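Local coordinates for protein UDP-galactopyranose mutase (Deinococcus radiodurans, PDB 3HDQ) that probably interconverts UDP-galactopyranose and UDP-galactofuranose, using bound FAD as cofactor, at residues I64-D70 / G221-Q227. Residues are numbered along the deposited sequence; the frame is centred on the assembly and turned at random.
Sequences IGGNAYD and GYTRMFQ. With FAD (flavin-adenine dinucleotide), chain L.
The carboxylate of D70 accepts hydrogen bonds from the amides of Y222 and T223 in the first turn of helix 222-229. D70 OD1 accepts Y222 N at 2.6 Å, on the syn side but tilted 32° out of the carboxylate plane. D70 OD2 accepts T223 N at 3.1 Å, from above the carboxylate plane. Water 1 donates to D70 OD2 and accepts from R224 N, so a third amide of the first turn is reached through water. D70 CG sits between its own N and carbonyl carbon (chi1 61°), turning the carboxylate to the helix end. The helix dipole would probably stabilise its negative charge. T223 OG1 donates to D70 O at 2.7 Å, in the carbonyl plane and on a lone pair. With an alanine at D70, the amides of Y222 and T223 would probably lose these acceptors, and water 1 would be less firmly held.

G65 CA lies over the centre of the F226 ring, 3.8 Å from its centroid, a CH-pi contact. I64 CD1 touches F226 CB and Q227 CG.

On the cofactor side, N67 N donates to FAD O1A at 2.9 Å, nearly straight. The loop after strand 55-58 thus lies between FAD and helix 222-229. F226 packs edge-to-face on F39 of helix 39-50, and I64 reaches V237 and L239 of strand 235-239.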
ATOM      1  N   ILE A  64       4.492   2.332   5.688  1.00 20.08           N
ATOM      2  CA  ILE A  64       5.884   2.769   5.669  1.00 23.53           C
ATOM      3  C   ILE A  64       5.999   4.206   5.129  1.00 28.63           C
ATOM      4  O   ILE A  64       4.992   4.826   4.769  1.00 24.13           O
ATOM      5  CB  ILE A  64       6.761   1.822   4.809  1.00 22.62           C
ATOM      6  CG1 ILE A  64       6.281   1.826   3.350  1.00 24.42           C
ATOM      7  CG2 ILE A  64       6.731   0.408   5.382  1.00 24.56           C
ATOM      8  CD1 ILE A  64       7.081   0.951   2.407  1.00 21.48           C
ATOM      9  N   GLY A  65       7.217   4.736   5.085  1.00 25.92           N
ATOM     10  CA  GLY A  65       7.447   6.020   4.444  1.00 25.26           C
ATOM     11  C   GLY A  65       7.384   7.274   5.302  1.00 25.55           C
ATOM     12  O   GLY A  65       7.655   8.370   4.809  1.00 26.21           O
ATOM     13  N   GLY A  66       7.051   7.137   6.580  1.00 24.77           N
ATOM     14  CA  GLY A  66       6.944   8.309   7.437  1.00 25.46           C
ATOM     15  C   GLY A  66       6.019   9.379   6.857  1.00 31.59           C
ATOM     16  O   GLY A  66       4.939   9.063   6.351  1.00 24.78           O
ATOM     17  N   ASN A  67       6.445  10.642   6.935  1.00 31.49           N
ATOM     18  CA  ASN A  67       5.680  11.788   6.420  1.00 35.01           C
ATOM     19  C   ASN A  67       5.523  11.766   4.913  1.00 31.27           C
ATOM     20  O   ASN A  67       4.635  12.427   4.369  1.00 26.72           O
ATOM     21  CB  ASN A  67       6.373  13.124   6.773  1.00 30.59           C
ATOM     22  CG  ASN A  67       6.080  13.572   8.174  1.00 36.65           C
ATOM     23  OD1 ASN A  67       5.166  13.053   8.815  1.00 47.49           O
ATOM     24  ND2 ASN A  67       6.853  14.531   8.673  1.00 36.73           N
ATOM     25  N   ALA A  68       6.431  11.062   4.243  1.00 27.27           N
ATOM     26  CA  ALA A  68       6.541  11.136   2.798  1.00 24.40           C
ATOM     27  C   ALA A  68       5.697  10.058   2.128  1.00 28.20           C
ATOM     28  O   ALA A  68       5.692   9.926   0.905  1.00 27.32           O
ATOM     29  CB  ALA A  68       7.987  11.017   2.375  1.00 24.51           C
ATOM     30  N   TYR A  69       4.988   9.286   2.937  1.00 22.46           N
ATOM     31  CA  TYR A  69       4.116   8.252   2.411  1.00 23.31           C
ATOM     32  C   TYR A  69       3.131   8.861   1.418  1.00 25.51           C
ATOM     33  O   TYR A  69       2.598   9.946   1.657  1.00 27.74           O
ATOM     34  CB  TYR A  69       3.351   7.621   3.571  1.00 22.12           C
ATOM     35  CG  TYR A  69       2.264   6.648   3.174  1.00 23.91           C
ATOM     36  CD1 TYR A  69       2.579   5.388   2.696  1.00 23.92           C
ATOM     37  CD2 TYR A  69       0.927   6.977   3.318  1.00 22.54           C
ATOM     38  CE1 TYR A  69       1.589   4.480   2.360  1.00 25.21           C
ATOM     39  CE2 TYR A  69      -0.069   6.083   2.983  1.00 24.53           C
ATOM     40  CZ  TYR A  69       0.273   4.837   2.500  1.00 21.83           C
ATOM     41  OH  TYR A  69      -0.704   3.942   2.159  1.00 29.57           O
ATOM     42  N   ASP A  70       2.891   8.174   0.306  1.00 21.67           N
ATOM     43  CA  ASP A  70       1.797   8.562  -0.582  1.00 23.19           C
ATOM     44  C   ASP A  70       0.882   7.383  -0.937  1.00 24.61           C
ATOM     45  O   ASP A  70       1.246   6.219  -0.773  1.00 23.63           O
ATOM     46  CB  ASP A  70       2.308   9.280  -1.841  1.00 22.36           C
ATOM     47  CG  ASP A  70       3.228   8.429  -2.678  1.00 21.81           C
ATOM     48  OD1 ASP A  70       4.028   9.015  -3.430  1.00 22.98           O
ATOM     49  OD2 ASP A  70       3.157   7.186  -2.600  1.00 24.02           O
ATOM     50  N   GLY A 221       5.694   7.519  -7.325  1.00 21.09           N
ATOM     51  CA  GLY A 221       5.440   7.961  -5.971  1.00 19.93           C
ATOM     52  C   GLY A 221       6.448   7.449  -4.957  1.00 23.77           C
ATOM     53  O   GLY A 221       7.229   6.540  -5.234  1.00 23.63           O
ATOM     54  N   TYR A 222       6.424   8.045  -3.773  1.00 21.91           N
ATOM     55  CA  TYR A 222       7.336   7.694  -2.694  1.00 22.34           C
ATOM     56  C   TYR A 222       7.158   6.267  -2.188  1.00 19.67           C
ATOM     57  O   TYR A 222       8.129   5.559  -1.947  1.00 21.12           O
ATOM     58  CB  TYR A 222       7.141   8.670  -1.523  1.00 26.18           C
ATOM     59  CG  TYR A 222       7.571  10.081  -1.853  1.00 24.19           C
ATOM     60  CD1 TYR A 222       6.644  11.046  -2.224  1.00 21.47           C
ATOM     61  CD2 TYR A 222       8.912  10.435  -1.822  1.00 21.85           C
ATOM     62  CE1 TYR A 222       7.048  12.331  -2.535  1.00 24.80           C
ATOM     63  CE2 TYR A 222       9.326  11.708  -2.134  1.00 24.50           C
ATOM     64  CZ  TYR A 222       8.393  12.656  -2.493  1.00 26.37           C
ATOM     65  OH  TYR A 222       8.816  13.929  -2.805  1.00 26.22           O
ATOM     66  N   THR A 223       5.916   5.848  -2.023  1.00 21.07           N
ATOM     67  CA  THR A 223       5.648   4.558  -1.402  1.00 22.35           C
ATOM     68  C   THR A 223       6.284   3.410  -2.182  1.00 22.32           C
ATOM     69  O   THR A 223       6.955   2.545  -1.595  1.00 22.37           O
ATOM     70  CB  THR A 223       4.141   4.349  -1.174  1.00 24.68           C
ATOM     71  OG1 THR A 223       3.697   5.311  -0.217  1.00 23.29           O
ATOM     72  CG2 THR A 223       3.845   2.943  -0.652  1.00 22.57           C
ATOM     73  N   ARG A 224       6.089   3.418  -3.496  1.00 19.81           N
ATOM     74  CA  ARG A 224       6.776   2.482  -4.376  1.00 23.01           C
ATOM     75  C   ARG A 224       8.296   2.500  -4.158  1.00 24.43           C
ATOM     76  O   ARG A 224       8.925   1.451  -4.084  1.00 25.38           O
ATOM     77  CB  ARG A 224       6.428   2.777  -5.838  1.00 24.89           C
ATOM     78  CG  ARG A 224       4.974   2.456  -6.169  1.00 24.56           C
ATOM     79  CD  ARG A 224       4.793   0.968  -6.391  1.00 27.57           C
ATOM     80  NE  ARG A 224       5.651   0.541  -7.494  1.00 38.32           N
ATOM     81  CZ  ARG A 224       5.328   0.670  -8.780  1.00 34.47           C
ATOM     82  NH1 ARG A 224       4.156   1.199  -9.127  1.00 27.56           N
ATOM     83  NH2 ARG A 224       6.175   0.266  -9.720  1.00 30.73           N
ATOM     84  N   MET A 225       8.874   3.695  -4.043  1.00 23.17           N
ATOM     85  CA  MET A 225      10.310   3.847  -3.819  1.00 23.26           C
ATOM     86  C   MET A 225      10.710   3.222  -2.475  1.00 25.61           C
ATOM     87  O   MET A 225      11.645   2.418  -2.400  1.00 22.22           O
ATOM     88  CB  MET A 225      10.706   5.336  -3.853  1.00 20.26           C
ATOM     89  CG  MET A 225      12.182   5.609  -3.561  1.00 22.62           C
ATOM     90  SD  MET A 225      12.515   7.348  -3.235  1.00 27.71           S
ATOM     91  CE  MET A 225      11.911   7.471  -1.555  1.00 24.14           C
ATOM     92  N   PHE A 226       9.990   3.594  -1.421  1.00 22.02           N
ATOM     93  CA  PHE A 226      10.205   3.006  -0.109  1.00 22.03           C
ATOM     94  C   PHE A 226      10.098   1.480  -0.114  1.00 25.53           C
ATOM     95  O   PHE A 226      10.922   0.810   0.495  1.00 25.41           O
ATOM     96  CB  PHE A 226       9.267   3.629   0.931  1.00 20.85           C
ATOM     97  CG  PHE A 226       9.778   4.934   1.481  1.00 24.66           C
ATOM     98  CD1 PHE A 226       9.289   6.138   1.016  1.00 24.61           C
ATOM     99  CD2 PHE A 226      10.780   4.953   2.436  1.00 22.22           C
ATOM    100  CE1 PHE A 226       9.776   7.343   1.511  1.00 28.50           C
ATOM    101  CE2 PHE A 226      11.266   6.154   2.941  1.00 24.13           C
ATOM    102  CZ  PHE A 226      10.765   7.351   2.475  1.00 23.80           C
ATOM    103  N   GLN A 227       9.100   0.936  -0.806  1.00 22.55           N
ATOM    104  CA  GLN A 227       8.948  -0.517  -0.869  1.00 28.24           C
ATOM    105  C   GLN A 227      10.204  -1.188  -1.416  1.00 26.01           C
ATOM    106  O   GLN A 227      10.656  -2.188  -0.862  1.00 24.41           O
ATOM    107  CB  GLN A 227       7.690  -0.922  -1.664  1.00 24.00           C
ATOM    108  CG  GLN A 227       6.403  -0.729  -0.852  1.00 28.32           C
ATOM    109  CD  GLN A 227       5.110  -0.809  -1.673  1.00 41.10           C
ATOM    110  OE1 GLN A 227       5.130  -0.967  -2.895  1.00 36.16           O
ATOM    111  NE2 GLN A 227       3.970  -0.690  -0.983  1.00 46.48           N
TER
HETATM  112  PA  FAD L 450       9.500  10.933   9.666  1.00 29.25           P
HETATM  113  O1A FAD L 450       8.920  10.916   8.377  1.00 29.34           O
HETATM  114  O2A FAD L 450       8.739  11.760  10.508  1.00 34.04           O
HETATM  115  O5B FAD L 450       9.470   9.472  10.175  1.00 32.32           O
HETATM  116  C5B FAD L 450       9.710   9.086  11.475  1.00 23.01           C
HETATM  117  C4B FAD L 450       8.838   7.906  11.750  1.00 28.61           C
HETATM  118  O4B FAD L 450       9.040   7.456  13.041  1.00 28.89           O
HETATM  119  C3B FAD L 450       7.391   8.329  11.677  1.00 29.11           C
HETATM  120  O3B FAD L 450       6.695   7.697  10.655  1.00 28.51           O
HETATM  121  C2B FAD L 450       6.825   7.940  13.002  1.00 31.51           C
HETATM  122  O2B FAD L 450       5.592   7.356  12.823  1.00 32.88           O
HETATM  123  C1B FAD L 450       7.847   6.981  13.538  1.00 27.65           C
HETATM  124  N9A FAD L 450       7.798   6.906  14.995  1.00 33.02           N
HETATM  125  C8A FAD L 450       7.899   7.895  15.890  1.00 35.17           C
HETATM  126  N7A FAD L 450       7.793   7.412  17.102  1.00 33.20           N
HETATM  127  C5A FAD L 450       7.621   6.103  17.014  1.00 36.02           C
HETATM  128  C6A FAD L 450       7.451   5.100  17.942  1.00 32.29           C
HETATM  129  N6A FAD L 450       7.604   5.334  19.200  1.00 35.26           N
HETATM  130  N1A FAD L 450       7.291   3.821  17.546  1.00 36.68           N
HETATM  131  C2A FAD L 450       7.280   3.521  16.231  1.00 31.95           C
HETATM  132  N3A FAD L 450       7.446   4.504  15.322  1.00 28.63           N
HETATM  133  C4A FAD L 450       7.603   5.772  15.694  1.00 33.59           C
HETATM  134  N1  FAD L 450      10.765  17.814   2.523  1.00 28.21           N
HETATM  135  C2  FAD L 450      11.222  18.085   1.296  1.00 27.59           C
HETATM  136  O2  FAD L 450      12.339  17.813   0.974  1.00 26.62           O
HETATM  137  N3  FAD L 450      10.390  18.664   0.425  1.00 31.22           N
HETATM  138  C4  FAD L 450       9.117  18.963   0.780  1.00 32.08           C
HETATM  139  O4  FAD L 450       8.370  19.476   0.018  1.00 28.01           O
HETATM  140  C4X FAD L 450       8.686  18.694   2.026  1.00 28.82           C
HETATM  141  N5  FAD L 450       7.422  19.012   2.372  1.00 30.04           N
HETATM  142  C5X FAD L 450       6.988  18.739   3.619  1.00 32.63           C
HETATM  143  C6  FAD L 450       5.695  19.055   3.958  1.00 29.98           C
HETATM  144  C7  FAD L 450       5.242  18.780   5.217  1.00 30.78           C
HETATM  145  C7M FAD L 450       3.860  19.120   5.599  1.00 25.16           C
HETATM  146  C8  FAD L 450       6.064  18.183   6.128  1.00 29.00           C
HETATM  147  C8M FAD L 450       5.526  17.916   7.483  1.00 28.45           C
HETATM  148  C9  FAD L 450       7.360  17.859   5.782  1.00 29.23           C
HETATM  149  C9A FAD L 450       7.836  18.140   4.526  1.00 28.48           C
HETATM  150  N10 FAD L 450       9.111  17.820   4.161  1.00 30.45           N
HETATM  151  C10 FAD L 450       9.521  18.111   2.909  1.00 27.35           C
HETATM  152  C1' FAD L 450      10.093  17.284   5.137  1.00 31.02           C
HETATM  153  C2' FAD L 450      10.090  15.775   5.229  1.00 31.73           C
HETATM  154  O2' FAD L 450       8.831  15.420   5.674  1.00 37.30           O
HETATM  155  C3' FAD L 450      11.116  15.230   6.217  1.00 40.22           C
HETATM  156  O3' FAD L 450      12.412  15.466   5.886  1.00 51.24           O
HETATM  157  C4' FAD L 450      11.154  13.746   6.160  1.00 35.77           C
HETATM  158  O4' FAD L 450       9.866  13.373   5.777  1.00 27.59           O
HETATM  159  C5' FAD L 450      11.556  13.242   7.514  1.00 36.74           C
HETATM  160  O5' FAD L 450      12.058  11.957   7.542  1.00 32.02           O
HETATM  161  P   FAD L 450      12.247  11.262   8.916  1.00 27.55           P
HETATM  162  O1P FAD L 450      12.528   9.897   8.709  1.00 26.34           O
HETATM  163  O2P FAD L 450      13.353  11.881   9.541  1.00 27.04           O
HETATM  164  O3P FAD L 450      10.955  11.492   9.760  1.00 28.59           O
HETATM  165  O   HOH W   1       3.979   5.218  -4.470  1.00 25.24           O